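Local coordinates for protein BspA (BspA_V) (Streptococcus agalactiae serotype III, PDB 5DZ8) that acts as a cell wall-anchored streptococcal adhesin of the antigen I/II family, this chain being its variable (V) domain, which probably contributes to binding, at the interface of chains A and B. Coordinates in Å, arbitrary orientation; residue numbers count along the deposited sequence, not the author numbering. Chains: chain A/B, BspA (BspA_V).

The interface of chains A and B. Residues chain A 4-6, 59, 61, 71, 73; chain B 164-165.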
loop_
_atom_site.group_PDB
_atom_site.type_symbol
_atom_site.label_atom_id
_atom_site.label_comp_id
_atom_site.label_asym_id
_atom_site.label_seq_id
_atom_site.Cartn_x
_atom_site.Cartn_y
_atom_site.Cartn_z
ATOM N N VAL A 4 -37.640 -3.821 16.904
ATOM C CA VAL A 4 -36.249 -3.552 16.842
ATOM C C VAL A 4 -35.839 -2.824 15.593
ATOM O O VAL A 4 -36.134 -3.279 14.560
ATOM C CB VAL A 4 -35.445 -4.843 16.898
ATOM C CG1 VAL A 4 -33.951 -4.492 16.807
ATOM C CG2 VAL A 4 -35.736 -5.573 18.212
ATOM N N ALA A 5 -35.091 -1.729 15.726
ATOM C CA ALA A 5 -34.454 -1.095 14.600
ATOM C C ALA A 5 -33.004 -1.611 14.395
ATOM O O ALA A 5 -32.143 -1.526 15.298
ATOM C CB ALA A 5 -34.472 0.409 14.814
ATOM N N PHE A 6 -32.760 -2.160 13.209
ATOM C CA PHE A 6 -31.486 -2.743 12.839
ATOM C C PHE A 6 -30.788 -1.768 11.905
ATOM O O PHE A 6 -31.406 -1.269 11.014
ATOM C CB PHE A 6 -31.653 -4.104 12.131
ATOM C CG PHE A 6 -30.488 -4.492 11.239
ATOM C CD1 PHE A 6 -29.226 -4.768 11.775
ATOM C CD2 PHE A 6 -30.637 -4.554 9.872
ATOM C CE1 PHE A 6 -28.150 -5.134 10.963
ATOM C CE2 PHE A 6 -29.568 -4.938 9.032
ATOM C CZ PHE A 6 -28.312 -5.213 9.585
ATOM N N HIS A 59 -29.557 -12.617 11.694
ATOM C CA HIS A 59 -29.952 -12.380 13.063
ATOM C C HIS A 59 -31.396 -12.811 13.325
ATOM O O HIS A 59 -32.191 -12.986 12.414
ATOM C CB HIS A 59 -29.726 -10.890 13.444
ATOM C CG HIS A 59 -30.474 -9.927 12.584
ATOM N ND1 HIS A 59 -29.932 -8.742 12.177
ATOM C CD2 HIS A 59 -31.685 -9.994 12.004
ATOM C CE1 HIS A 59 -30.778 -8.100 11.404
ATOM N NE2 HIS A 59 -31.857 -8.844 11.277
ATOM N N TYR A 61 -34.632 -12.440 16.639
ATOM C CA TYR A 61 -35.087 -11.736 17.795
ATOM C C TYR A 61 -36.097 -12.559 18.604
ATOM O O TYR A 61 -37.052 -13.072 18.028
ATOM C CB TYR A 61 -35.826 -10.478 17.359
ATOM C CG TYR A 61 -35.104 -9.559 16.466
ATOM C CD1 TYR A 61 -33.798 -9.156 16.746
ATOM C CD2 TYR A 61 -35.725 -9.044 15.318
ATOM C CE1 TYR A 61 -33.109 -8.304 15.894
ATOM C CE2 TYR A 61 -35.028 -8.181 14.467
ATOM C CZ TYR A 61 -33.717 -7.822 14.771
ATOM O OH TYR A 61 -33.066 -6.922 13.989
ATOM N N ALA A 71 -31.634 -10.066 20.946
ATOM C CA ALA A 71 -31.195 -10.042 19.585
ATOM C C ALA A 71 -30.022 -10.999 19.457
ATOM O O ALA A 71 -29.032 -10.808 20.118
ATOM C CB ALA A 71 -30.736 -8.626 19.210
ATOM N N VAL A 73 -27.149 -12.197 17.010
ATOM C CA VAL A 73 -26.438 -11.876 15.795
ATOM C C VAL A 73 -25.536 -13.064 15.508
ATOM O O VAL A 73 -24.423 -13.119 15.999
ATOM C CB VAL A 73 -25.634 -10.593 15.932
ATOM C CG1 VAL A 73 -25.080 -10.140 14.574
ATOM C CG2 VAL A 73 -26.485 -9.506 16.565
ATOM N N SER B 164 -25.993 -2.278 14.546
ATOM C CA SER B 164 -26.571 -1.783 15.768
ATOM C C SER B 164 -28.025 -2.135 15.842
ATOM O O SER B 164 -28.716 -2.195 14.830
ATOM C CB SER B 164 -26.411 -0.293 15.851
ATOM O OG SER B 164 -27.141 0.324 14.822
ATOM N N TYR B 165 -28.465 -2.393 17.067
ATOM C CA TYR B 165 -29.822 -2.844 17.347
ATOM C C TYR B 165 -30.349 -1.995 18.468
ATOM O O TYR B 165 -29.652 -1.818 19.500
ATOM C CB TYR B 165 -29.867 -4.312 17.716
ATOM C CG TYR B 165 -29.384 -5.245 16.584
ATOM C CD1 TYR B 165 -28.059 -5.564 16.466
ATOM C CD2 TYR B 165 -30.248 -5.783 15.672
ATOM C CE1 TYR B 165 -27.594 -6.377 15.443
ATOM C CE2 TYR B 165 -29.804 -6.609 14.649
ATOM C CZ TYR B 165 -28.460 -6.903 14.556
ATOM O OH TYR B 165 -27.962 -7.710 13.564
HETATM O O HOH W 1 -30.134 0.370 14.806
#
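B:Tyr165 inserts its ring into a pocket between strands 4-12, 47-63 and 69-85 of chain A, where A:His59, A:Tyr61, A:Phe6 and A:Val73 receive it. The phenol OH meets ND1 of A:His59 at 2.6 Å, a hydrogen bond bent to 150° at the hydrogen, whose direction is not settled. ND1 lies at the rim of the phenol ring, in its plane, and the two rings stand edge to face at 80°. With CG of A:His59 lodged between backbone N and carbonyl carbon (chi1 59°), the imidazole reaches the phenol, and its second torsion turns the ND1 side toward the OH. Within chain A the imidazole is held from two sides: its CE1 rests 3.6 Å above the plane of the A:Phe6 ring, over the centre, and the A:Tyr61 hydroxyl lies over one imidazole face, offset toward its rim. That same hydroxyl reaches the edge of the phenol in plane, its OH 3.3 Å from CE2 of B:Tyr165, while the two tyrosine side chains cross at about a right angle. A:Phe6 runs alongside B:Tyr165, pointing the same way, with CD1 3.5 Å from CE2 of the tyrosine. A:Val73 touches the other rim, CG2 lying 3.5 Å from CE1 of B:Tyr165. The aliphatic side chains of A:Val4 and A:Ala71 lie looser against the tyrosine, CG1 of A:Val4 staying 4.1 Å from CD2 of B:Tyr165. At the strand backbone beside B:Ser164 a water takes over from direct side-chain contact, bridging the carbonyl O of A:Ala5, at 2.8 Å, and the serine hydroxyl OG. B:Ser164 itself buries little surface here. The two-fold repeats this exchange of C-terminal strands, which may or may not occur in the full-length adhesin. A:Phe6 and B:Tyr165 form an antiparallel bridge that brings strand 158-167 of chain B beside strand 4-12 of chain A, with strands 47-63 and 69-85 supplying the other pocket walls.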